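Local structure of periplasmic binding protein (Sulfurospirillum deleyianum, 4PAG) at residues E129-L134 with P273-I278; Q183-C186 with F190-E193; N201-C206 with I223-E228; F266-R271 with A281-S286. The protein probably serves as the solute-binding component of an ABC transporter, capturing its ligand in the periplasm, and holds a histidine in this crystal. All blocks are in the same frame, centred on the assembly; numbering follows the deposited sequence. Where two conformers were deposited one is given.

Contact 1 of 4, residues E129-L134 with P273-I278; sequences EVFRYL and PSFMRI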
# COMPACT_ATOMS: atom_id res chain seq x y z
N GLU A 129 -15.29 -1.61 -0.94
CA GLU A 129 -16.16 -1.86 0.20
C GLU A 129 -15.57 -1.34 1.53
O GLU A 129 -16.31 -0.85 2.38
CB GLU A 129 -16.57 -3.33 0.29
CG GLU A 129 -17.71 -3.67 -0.66
CD GLU A 129 -18.99 -2.89 -0.35
OE1 GLU A 129 -19.49 -2.99 0.80
OE2 GLU A 129 -19.49 -2.19 -1.24
N VAL A 130 -14.25 -1.41 1.68
CA VAL A 130 -13.60 -0.89 2.88
C VAL A 130 -13.74 0.64 2.95
O VAL A 130 -14.04 1.19 4.00
CB VAL A 130 -12.13 -1.33 2.98
CG1 VAL A 130 -11.41 -0.62 4.12
CG2 VAL A 130 -12.06 -2.84 3.17
N PHE A 131 -13.53 1.31 1.82
CA PHE A 131 -13.77 2.75 1.75
C PHE A 131 -15.22 3.11 2.14
O PHE A 131 -15.43 3.99 2.97
CB PHE A 131 -13.44 3.30 0.36
CG PHE A 131 -12.00 3.72 0.21
CD1 PHE A 131 -11.51 4.80 0.92
CD2 PHE A 131 -11.16 3.05 -0.67
CE1 PHE A 131 -10.19 5.20 0.77
CE2 PHE A 131 -9.84 3.44 -0.81
CZ PHE A 131 -9.36 4.52 -0.09
N ARG A 132 -16.19 2.43 1.55
CA ARG A 132 -17.60 2.70 1.89
C ARG A 132 -17.89 2.47 3.39
O ARG A 132 -18.58 3.27 4.03
CB ARG A 132 -18.53 1.84 1.04
CG ARG A 132 -18.47 2.19 -0.44
CD ARG A 132 -19.52 1.48 -1.27
NE ARG A 132 -19.21 1.68 -2.69
CZ ARG A 132 -18.67 0.78 -3.50
NH1 ARG A 132 -18.41 -0.47 -3.09
NH2 ARG A 132 -18.43 1.11 -4.76
N TYR A 133 -17.35 1.39 3.93
CA TYR A 133 -17.49 1.06 5.35
C TYR A 133 -16.92 2.18 6.21
O TYR A 133 -17.59 2.66 7.12
CB TYR A 133 -16.77 -0.25 5.64
CG TYR A 133 -16.81 -0.72 7.07
CD1 TYR A 133 -17.95 -1.32 7.59
CD2 TYR A 133 -15.70 -0.57 7.91
CE1 TYR A 133 -17.99 -1.76 8.90
CE2 TYR A 133 -15.74 -1.01 9.23
CZ TYR A 133 -16.88 -1.60 9.71
OH TYR A 133 -16.94 -2.05 11.02
N LEU A 134 -15.70 2.61 5.92
CA LEU A 134 -15.09 3.70 6.68
C LEU A 134 -15.85 5.02 6.55
O LEU A 134 -15.91 5.79 7.51
CB LEU A 134 -13.61 3.87 6.30
CG LEU A 134 -12.70 2.74 6.78
CD1 LEU A 134 -11.26 3.05 6.43
CD2 LEU A 134 -12.85 2.51 8.28
N PRO A 273 1.63 -1.69 2.45
CA PRO A 273 0.49 -2.04 1.61
C PRO A 273 -0.60 -1.01 1.87
O PRO A 273 -0.82 -0.64 3.02
CB PRO A 273 0.06 -3.42 2.13
CG PRO A 273 1.13 -3.88 3.03
CD PRO A 273 1.90 -2.69 3.49
N SER A 274 -1.24 -0.51 0.83
CA SER A 274 -2.29 0.49 1.01
C SER A 274 -3.15 0.64 -0.24
O SER A 274 -2.86 0.04 -1.29
CB SER A 274 -1.69 1.86 1.36
OG SER A 274 -1.20 2.52 0.20
N PHE A 275 -4.18 1.45 -0.10
CA PHE A 275 -5.05 1.83 -1.21
C PHE A 275 -4.30 2.40 -2.43
O PHE A 275 -4.84 2.43 -3.53
CB PHE A 275 -6.06 2.88 -0.73
CG PHE A 275 -5.46 4.23 -0.56
CD1 PHE A 275 -4.85 4.59 0.63
CD2 PHE A 275 -5.45 5.13 -1.62
CE1 PHE A 275 -4.26 5.84 0.76
CE2 PHE A 275 -4.86 6.37 -1.49
CZ PHE A 275 -4.27 6.73 -0.29
N MSE A 276 -3.06 2.87 -2.24
CA MSE A 276 -2.25 3.35 -3.38
C MSE A 276 -2.10 2.30 -4.45
O MSE A 276 -1.85 2.62 -5.63
CB MSE A 276 -0.84 3.75 -2.93
CG MSE A 276 -0.77 4.92 -1.97
SE MSE A 276 -1.42 6.60 -2.77
CE MSE A 276 -0.02 6.88 -4.13
N ARG A 277 -2.28 1.03 -4.08
CA ARG A 277 -2.22 -0.09 -5.02
C ARG A 277 -3.27 -0.03 -6.13
O ARG A 277 -3.07 -0.61 -7.21
CB ARG A 277 -2.33 -1.42 -4.28
CG ARG A 277 -1.09 -1.73 -3.46
CD ARG A 277 -1.32 -2.82 -2.42
NE ARG A 277 -0.02 -3.25 -1.92
CZ ARG A 277 0.21 -4.32 -1.18
NH1 ARG A 277 -0.78 -5.12 -0.78
NH2 ARG A 277 1.47 -4.60 -0.83
N ILE A 278 -4.37 0.66 -5.86
CA ILE A 278 -5.36 0.97 -6.89
C ILE A 278 -4.68 1.55 -8.14
O ILE A 278 -5.01 1.18 -9.27
CB ILE A 278 -6.42 1.94 -6.34
CG1 ILE A 278 -7.29 1.21 -5.31
CG2 ILE A 278 -7.28 2.52 -7.45
CD1 ILE A 278 -7.94 2.14 -4.30
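Phe131, on helix 127-138, meets Phe275 in the turn that leads into helix 277-288, and the two form an aromatic pair. The edge of Phe131 is turned toward the face of Phe275 in an offset edge-to-face pair, with centroids 6.0 Å apart and planes at 77°. In Phe275, CG sits between the backbone N and the carbonyl carbon (chi1 75°), which carries the ring away from Phe131 while CB faces it. Phe131 CZ therefore comes closest not to the Phe275 ring but to its CB, at 3.7 Å.

The remaining contact is apolar, a methyl group at the edge of an aromatic ring. Phe131 CE2 lies 4.2 Å from Ile278 CD1, which sits near the plane of the Phe131 ring. Phe275 CB and the Ile278 methyl thus share one end of the ring.

Polar bonds act within each segment. A type I turn runs from Ser274 to Arg277, and Ser274 OG accepts from Met276 N at 3.1 Å, a capping bond before the helix. In the other segment, Arg132 NH1 makes a salt bridge with Glu129 OE2 at 2.7 Å.

All three touching residues are buried. Met33 of helix 28-37 and Leu147 of helix 141-163 also pack on Phe131. Helix 297-309 covers the 273-278 side, where Phe304 touches both Phe275 and Ile278, and Phe308 lays its ring nearly parallel to that of Phe275.

Contact 2 of 4, residues Q183-C186 with F190-E193; sequences QTEC and FHSE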
# COMPACT_ATOMS: atom_id res chain seq x y z
N GLN A 183 16.83 -9.25 -1.05
CA GLN A 183 15.64 -9.68 -0.35
C GLN A 183 14.49 -9.56 -1.32
O GLN A 183 14.52 -8.75 -2.25
CB GLN A 183 15.38 -8.84 0.90
CG GLN A 183 16.34 -9.13 2.04
CD GLN A 183 17.65 -8.39 1.89
OE1 GLN A 183 17.68 -7.17 1.72
NE2 GLN A 183 18.75 -9.12 1.94
N THR A 184 13.48 -10.39 -1.11
CA THR A 184 12.31 -10.40 -1.97
C THR A 184 11.10 -10.85 -1.17
O THR A 184 11.18 -11.03 0.05
CB THR A 184 12.50 -11.28 -3.23
OG1 THR A 184 11.44 -11.03 -4.17
CG2 THR A 184 12.53 -12.77 -2.89
N GLU A 185 9.98 -10.97 -1.85
CA GLU A 185 8.77 -11.50 -1.24
C GLU A 185 8.38 -12.80 -1.87
O GLU A 185 8.70 -13.07 -3.03
CB GLU A 185 7.63 -10.51 -1.38
CG GLU A 185 7.88 -9.21 -0.64
CD GLU A 185 8.09 -9.44 0.84
OE1 GLU A 185 7.29 -10.19 1.44
OE2 GLU A 185 9.04 -8.86 1.40
N CYS A 186 7.68 -13.61 -1.09
CA CYS A 186 7.01 -14.79 -1.61
C CYS A 186 5.96 -14.34 -2.63
O CYS A 186 5.44 -13.23 -2.54
CB CYS A 186 6.33 -15.55 -0.47
SG CYS A 186 7.47 -16.36 0.68
N PHE A 190 1.33 -10.35 1.54
CA PHE A 190 0.67 -9.05 1.45
C PHE A 190 1.61 -7.93 0.98
O PHE A 190 1.16 -6.86 0.57
CB PHE A 190 -0.18 -8.68 2.68
CG PHE A 190 0.56 -8.53 3.98
CD1 PHE A 190 1.50 -7.53 4.18
CD2 PHE A 190 0.21 -9.34 5.07
CE1 PHE A 190 2.13 -7.37 5.41
CE2 PHE A 190 0.84 -9.18 6.30
CZ PHE A 190 1.81 -8.20 6.47
N HIS A 191 2.91 -8.20 0.99
CA HIS A 191 3.90 -7.26 0.46
C HIS A 191 4.04 -7.27 -1.07
O HIS A 191 4.49 -6.27 -1.64
CB HIS A 191 5.25 -7.52 1.10
CG HIS A 191 5.29 -7.19 2.56
ND1 HIS A 191 5.13 -5.90 3.03
CD2 HIS A 191 5.45 -7.97 3.65
CE1 HIS A 191 5.21 -5.91 4.35
NE2 HIS A 191 5.41 -7.15 4.75
N SER A 192 3.67 -8.37 -1.72
CA SER A 192 3.79 -8.51 -3.18
C SER A 192 2.46 -8.62 -3.94
O SER A 192 2.46 -8.70 -5.17
CB SER A 192 4.64 -9.75 -3.51
OG SER A 192 4.00 -10.93 -3.07
N GLU A 193 1.35 -8.58 -3.22
CA GLU A 193 0.01 -8.72 -3.81
C GLU A 193 -0.26 -7.94 -5.12
O GLU A 193 -0.82 -8.53 -6.05
CB GLU A 193 -1.07 -8.37 -2.77
CG GLU A 193 -2.50 -8.64 -3.21
CD GLU A 193 -3.21 -7.41 -3.77
OE1 GLU A 193 -2.66 -6.29 -3.71
OE2 GLU A 193 -4.35 -7.57 -4.27
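Glu185 faces the 190-193 loop with its whole side chain, from CB at Ser192 to a carboxylate beside His191. Its CB lies 3.7 Å from Ser192 CB, an aliphatic touch where the two backbones come nearest. CG comes next, 3.6 Å from His191 CB. The chain bends at this point (chi2 -59°), which lays the carboxylate beside the histidine. CD accordingly stays close to His191 CB, at 3.4 Å. At the tip, OE1 comes within 3.4 Å of His191 CB and 3.6 Å of His191 CD2, van der Waals contacts, with carboxylate and imidazole planes 61° apart. The polar partners of this carboxylate lie elsewhere: OE2 forms a salt bridge with Arg271 NH2 and accepts from Leu214 N, while OE1 bonds to Ser189 OG.

The histidine is likewise held from outside the pair. His191 ND1 bonds to Asp270 OD1 and NE2 to Val211 O, so both ring nitrogens are engaged and the rotation of the imidazole is fixed. One hydrogen bond joins the two segments: Ser192 OG donates to Cys186 O at 2.8 Å, approaching almost head-on with a C=O...OG angle of 163°. It ties the loop to the backbone of the residue whose SG forms the disulfide with Cys206.

Since a carboxylate and a carbonyl oxygen face the two imidazole nitrogens, both would have to donate, consistent with a doubly protonated, positively charged His191. The arginine beside Glu185 would be expected to favour the ionised carboxylate, although Glu185 and His191 form no ion pair.

Contact 3 of 4, residues N201-C206 with I223-E228; sequences NLVHKC and ILYDPE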
# COMPACT_ATOMS: atom_id res chain seq x y z
N ASN A 201 4.07 -12.99 -12.92
CA ASN A 201 4.49 -14.30 -12.46
C ASN A 201 5.69 -14.07 -11.53
O ASN A 201 6.85 -13.95 -11.97
CB ASN A 201 4.84 -15.18 -13.65
CG ASN A 201 5.33 -16.55 -13.25
OD1 ASN A 201 5.54 -16.84 -12.08
ND2 ASN A 201 5.53 -17.41 -14.24
N LEU A 202 5.39 -13.97 -10.24
CA LEU A 202 6.41 -13.67 -9.24
C LEU A 202 7.35 -14.86 -9.09
O LEU A 202 6.92 -15.97 -8.81
CB LEU A 202 5.74 -13.33 -7.91
CG LEU A 202 5.22 -11.90 -7.79
CD1 LEU A 202 4.21 -11.80 -6.66
CD2 LEU A 202 6.38 -10.94 -7.54
N VAL A 203 8.65 -14.64 -9.29
CA VAL A 203 9.57 -15.76 -9.46
C VAL A 203 9.88 -16.59 -8.21
O VAL A 203 10.19 -17.77 -8.33
CB VAL A 203 10.90 -15.33 -10.13
CG1 VAL A 203 10.62 -14.88 -11.55
CG2 VAL A 203 11.60 -14.24 -9.33
N HIS A 204 9.81 -15.97 -7.03
CA HIS A 204 10.11 -16.66 -5.77
C HIS A 204 8.81 -17.23 -5.17
O HIS A 204 7.92 -16.48 -4.74
CB HIS A 204 10.80 -15.69 -4.80
CG HIS A 204 11.38 -16.33 -3.59
ND1 HIS A 204 12.46 -17.19 -3.63
CD2 HIS A 204 11.06 -16.22 -2.28
CE1 HIS A 204 12.76 -17.59 -2.41
NE2 HIS A 204 11.92 -17.01 -1.57
N LYS A 205 8.71 -18.56 -5.15
CA LYS A 205 7.47 -19.26 -4.80
C LYS A 205 7.47 -19.74 -3.35
O LYS A 205 8.25 -20.61 -2.98
CB LYS A 205 7.26 -20.46 -5.73
CG LYS A 205 7.36 -20.14 -7.22
CD LYS A 205 6.32 -19.12 -7.65
CE LYS A 205 6.13 -19.09 -9.15
NZ LYS A 205 5.19 -17.99 -9.52
N CYS A 206 6.59 -19.16 -2.54
CA CYS A 206 6.39 -19.58 -1.14
C CYS A 206 5.20 -18.81 -0.59
O CYS A 206 4.57 -18.03 -1.31
CB CYS A 206 7.64 -19.33 -0.27
SG CYS A 206 8.47 -17.73 -0.50
N ILE A 223 19.75 -14.97 -10.89
CA ILE A 223 20.16 -15.39 -12.23
C ILE A 223 19.33 -16.59 -12.70
O ILE A 223 18.84 -16.60 -13.84
CB ILE A 223 21.66 -15.73 -12.31
CG1 ILE A 223 22.50 -14.48 -12.12
CG2 ILE A 223 21.99 -16.40 -13.64
CD1 ILE A 223 23.99 -14.76 -12.00
N LEU A 224 19.17 -17.59 -11.83
CA LEU A 224 18.37 -18.77 -12.18
C LEU A 224 16.93 -18.41 -12.48
O LEU A 224 16.35 -18.93 -13.43
CB LEU A 224 18.41 -19.83 -11.06
CG LEU A 224 19.73 -20.57 -10.90
CD1 LEU A 224 19.72 -21.38 -9.61
CD2 LEU A 224 20.01 -21.47 -12.10
N TYR A 225 16.36 -17.51 -11.69
CA TYR A 225 14.98 -17.08 -11.88
C TYR A 225 14.76 -16.37 -13.22
O TYR A 225 13.65 -16.42 -13.77
CB TYR A 225 14.51 -16.20 -10.71
CG TYR A 225 14.19 -16.91 -9.40
CD1 TYR A 225 13.73 -18.23 -9.36
CD2 TYR A 225 14.29 -16.22 -8.18
CE1 TYR A 225 13.42 -18.85 -8.16
CE2 TYR A 225 13.97 -16.84 -6.97
CZ TYR A 225 13.54 -18.15 -6.96
OH TYR A 225 13.22 -18.77 -5.77
N ASP A 226 15.79 -15.71 -13.75
CA ASP A 226 15.74 -15.11 -15.08
C ASP A 226 14.49 -14.21 -15.27
O ASP A 226 13.70 -14.42 -16.19
CB ASP A 226 15.79 -16.22 -16.15
CG ASP A 226 15.88 -15.70 -17.58
OD1 ASP A 226 16.45 -14.61 -17.79
OD2 ASP A 226 15.39 -16.38 -18.50
N PRO A 227 14.31 -13.22 -14.39
CA PRO A 227 13.09 -12.41 -14.54
C PRO A 227 13.12 -11.57 -15.82
O PRO A 227 14.19 -11.21 -16.31
CB PRO A 227 13.12 -11.50 -13.31
CG PRO A 227 14.57 -11.36 -12.99
CD PRO A 227 15.16 -12.71 -13.30
N GLU A 228 11.93 -11.29 -16.36
CA GLU A 228 11.80 -10.42 -17.52
C GLU A 228 11.75 -8.96 -17.09
O GLU A 228 12.25 -8.08 -17.80
CB GLU A 228 10.56 -10.79 -18.32
CG GLU A 228 10.60 -12.20 -18.86
CD GLU A 228 9.25 -12.69 -19.36
OE1 GLU A 228 8.89 -12.33 -20.50
OE2 GLU A 228 8.57 -13.43 -18.61
O HOH W 1 11.01 -20.15 -5.98
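The end of a parallel beta-sheet strand and the end of a neighbouring helix come together here: Val203 and His204, just beyond edge strand 201-202, receive Tyr225 from the last turn of helix 219-225. Val203 lies against one face of the phenol ring. Its CB is 4.2 Å from the ring centroid and 29° off the normal, a CH-pi contact, and CG2 reaches Tyr225 CD2 at 3.5 Å. Val203 O stands over the same ring, offset toward the rim and 3.4 Å from Tyr225 CE1.

His204 takes the phenol end. With CG anti to the backbone N (chi1 -169°), the imidazole swings out beside the tyrosine, and ND1 meets Tyr225 OH at 2.8 Å. The hydroxyl lies near the imidazole plane, at its edge; either atom could be the donor. The two rings meet rim to rim, neither over the face of the other. A water extends this link, 2.6 Å from Tyr225 OH and accepting from Lys205 N at 2.9 Å. The phenol oxygen is therefore anchored to the strand-end loop both directly and through solvent.

Lys205 folds back within its own segment, where NZ donates to Asn201 OD1 and Leu202 O, linking the lysine to the end of strand 201-202. After the helix, Asp226 adopts a positive phi, and the chain proceeds into strand 229-232. Strands 201-202 and 229-232 run parallel with 172-176 between them, and helix 219-225 lies on their connection: a beta-alpha-beta crossover of an alpha/beta lobe, as expected of a periplasmic binding protein.

Contact 4 of 4, residues F266-R271 with A281-S286; sequences FNWTDR and AHWIAS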
# COMPACT_ATOMS: atom_id res chain seq x y z
N PHE A 266 2.96 8.57 -0.64
CA PHE A 266 2.88 7.24 -0.07
C PHE A 266 3.39 6.25 -1.13
O PHE A 266 3.19 6.46 -2.33
CB PHE A 266 1.44 6.85 0.25
CG PHE A 266 0.71 7.77 1.20
CD1 PHE A 266 1.37 8.47 2.21
CD2 PHE A 266 -0.67 7.88 1.11
CE1 PHE A 266 0.66 9.28 3.09
CE2 PHE A 266 -1.39 8.68 1.98
CZ PHE A 266 -0.72 9.38 2.98
N ASN A 267 4.01 5.17 -0.68
CA ASN A 267 4.54 4.15 -1.60
C ASN A 267 3.43 3.54 -2.45
O ASN A 267 2.35 3.20 -1.94
CB ASN A 267 5.24 3.08 -0.79
CG ASN A 267 6.19 2.23 -1.62
OD1 ASN A 267 5.76 1.38 -2.42
ND2 ASN A 267 7.48 2.45 -1.41
N TRP A 268 3.69 3.40 -3.75
CA TRP A 268 2.70 2.89 -4.69
C TRP A 268 2.41 1.39 -4.55
O TRP A 268 1.37 0.94 -5.00
CB TRP A 268 3.09 3.20 -6.15
CG TRP A 268 2.87 4.63 -6.56
CD1 TRP A 268 2.73 5.71 -5.74
CD2 TRP A 268 2.80 5.13 -7.89
NE1 TRP A 268 2.56 6.85 -6.48
CE2 TRP A 268 2.60 6.52 -7.80
CE3 TRP A 268 2.88 4.54 -9.16
CZ2 TRP A 268 2.48 7.33 -8.93
CZ3 TRP A 268 2.76 5.35 -10.28
CH2 TRP A 268 2.57 6.73 -10.15
N THR A 269 3.31 0.61 -3.94
CA THR A 269 3.12 -0.86 -3.89
C THR A 269 3.29 -1.57 -2.54
O THR A 269 2.73 -2.66 -2.37
CB THR A 269 3.99 -1.59 -4.95
OG1 THR A 269 5.36 -1.63 -4.53
CG2 THR A 269 3.89 -0.90 -6.30
N ASP A 270 4.01 -0.98 -1.59
CA ASP A 270 4.41 -1.71 -0.38
C ASP A 270 5.04 -0.76 0.67
O ASP A 270 5.42 0.36 0.33
CB ASP A 270 5.43 -2.79 -0.78
CG ASP A 270 5.67 -3.82 0.30
OD1 ASP A 270 4.84 -3.95 1.23
OD2 ASP A 270 6.70 -4.53 0.20
N ARG A 271 5.12 -1.19 1.93
CA ARG A 271 5.86 -0.46 2.95
C ARG A 271 5.29 0.95 3.15
O ARG A 271 6.03 1.93 3.16
CB ARG A 271 7.36 -0.39 2.60
CG ARG A 271 7.99 -1.70 2.14
CD ARG A 271 7.93 -2.80 3.20
NE ARG A 271 8.27 -4.10 2.63
CZ ARG A 271 8.46 -5.22 3.33
NH1 ARG A 271 8.39 -5.23 4.65
NH2 ARG A 271 8.74 -6.35 2.69
N ALA A 281 -0.87 -0.92 -8.95
CA ALA A 281 -1.01 -2.16 -9.73
C ALA A 281 -1.15 -1.86 -11.23
O ALA A 281 -0.66 -2.62 -12.06
CB ALA A 281 -2.19 -2.97 -9.24
N HIS A 282 -1.78 -0.74 -11.57
CA HIS A 282 -1.81 -0.29 -12.97
C HIS A 282 -0.42 0.09 -13.46
O HIS A 282 -0.02 -0.29 -14.58
CB HIS A 282 -2.78 0.89 -13.16
CG HIS A 282 -4.19 0.46 -13.40
ND1 HIS A 282 -4.65 0.09 -14.64
CD2 HIS A 282 -5.23 0.33 -12.55
CE1 HIS A 282 -5.92 -0.24 -14.55
NE2 HIS A 282 -6.30 -0.11 -13.29
N TRP A 283 0.31 0.83 -12.65
CA TRP A 283 1.70 1.17 -12.97
C TRP A 283 2.52 -0.09 -13.22
O TRP A 283 3.24 -0.19 -14.23
CB TRP A 283 2.31 2.02 -11.86
CG TRP A 283 3.77 2.27 -12.04
CD1 TRP A 283 4.34 3.18 -12.89
CD2 TRP A 283 4.84 1.62 -11.37
NE1 TRP A 283 5.70 3.13 -12.79
CE2 TRP A 283 6.04 2.17 -11.87
CE3 TRP A 283 4.92 0.61 -10.41
CZ2 TRP A 283 7.30 1.77 -11.42
CZ3 TRP A 283 6.17 0.19 -9.98
CH2 TRP A 283 7.34 0.78 -10.48
N ILE A 284 2.42 -1.06 -12.31
CA ILE A 284 3.07 -2.37 -12.51
C ILE A 284 2.64 -3.04 -13.83
O ILE A 284 3.49 -3.53 -14.60
CB ILE A 284 2.81 -3.34 -11.33
CG1 ILE A 284 3.52 -2.87 -10.06
CG2 ILE A 284 3.30 -4.74 -11.67
CD1 ILE A 284 3.00 -3.53 -8.80
N ALA A 285 1.34 -3.08 -14.10
CA ALA A 285 0.84 -3.69 -15.34
C ALA A 285 1.43 -3.03 -16.59
O ALA A 285 1.79 -3.71 -17.56
CB ALA A 285 -0.69 -3.63 -15.39
N SER A 286 1.56 -1.71 -16.54
CA SER A 286 2.14 -0.93 -17.64
C SER A 286 3.60 -1.32 -17.89
O SER A 286 4.07 -1.28 -19.02
CB SER A 286 2.04 0.58 -17.39
OG SER A 286 3.01 1.04 -16.45
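Near the histidine-binding pocket of this periplasmic binding protein, the loop preceding helix 277-288 folds back onto that same helix through a T-shaped tryptophan pair. Trp268 turns the edge of its six-membered ring toward the face of the five-membered ring of Trp283, with centroids 5.2 Å apart and planes at 86°. CZ3 leads the approach, 3.7 Å from Trp283 CG, while neighbouring CE3 lies 3.7 Å from Trp283 CB. In Trp283 a chi1 of 173° extends the indole from the helix, setting its five-membered ring before the Trp268 edge. The Trp283 side chain is about 6 Å from the bound histidine, close to the pocket without being one of the residues that form it. At the other end of Trp268, NE1 bonds to Tyr305 OH, which would limit the rotation of that indole.

Asn267 OD1 ties the loop to itself. It accepts from Thr269 N at 3.0 Å, in the carbonyl plane on a lone pair, which makes an Asx turn. A second bond, from Asp270 N above that plane, completes an Asx motif. Two bonds on one oxygen are consistent with holding Trp268 and Thr269 toward the helix. Further along, Asp270 OD2 pairs with Arg271 NE in a salt bridge whose hydrogen bond is weak, and Arg271 NH2 reaches out to Glu177.

Beside the tryptophans, Pro194 touches both Thr269 and Ile284, which meet each other through their methyl groups, Thr269 CG2 standing 3.7 Å from Ile284 CD1.

Overall arrangement
Contacts 1 and 4 share helix 277-288, their centres 14 Å apart, and their segments alternate along the chain. Arg277 ties three contacts together: NH2 reaches Thr269 O of contact 4 at 2.8 Å and Phe190 O of contact 2 at 2.7 Å. Contact 2 is joined to contact 4 by the polar pairs of Glu185 and His191 with the 266-271 loop, and to contact 3 by the Cys186-Cys206 disulfide. Contact 3, its centre about 12 Å from that of contact 2, touches neither contact 1 nor contact 4. Of the four, contact 4 brings the Trp283 side chain to about 6 Å from the bound histidine, whose pocket includes Asn55, Lys263 and Tyr321.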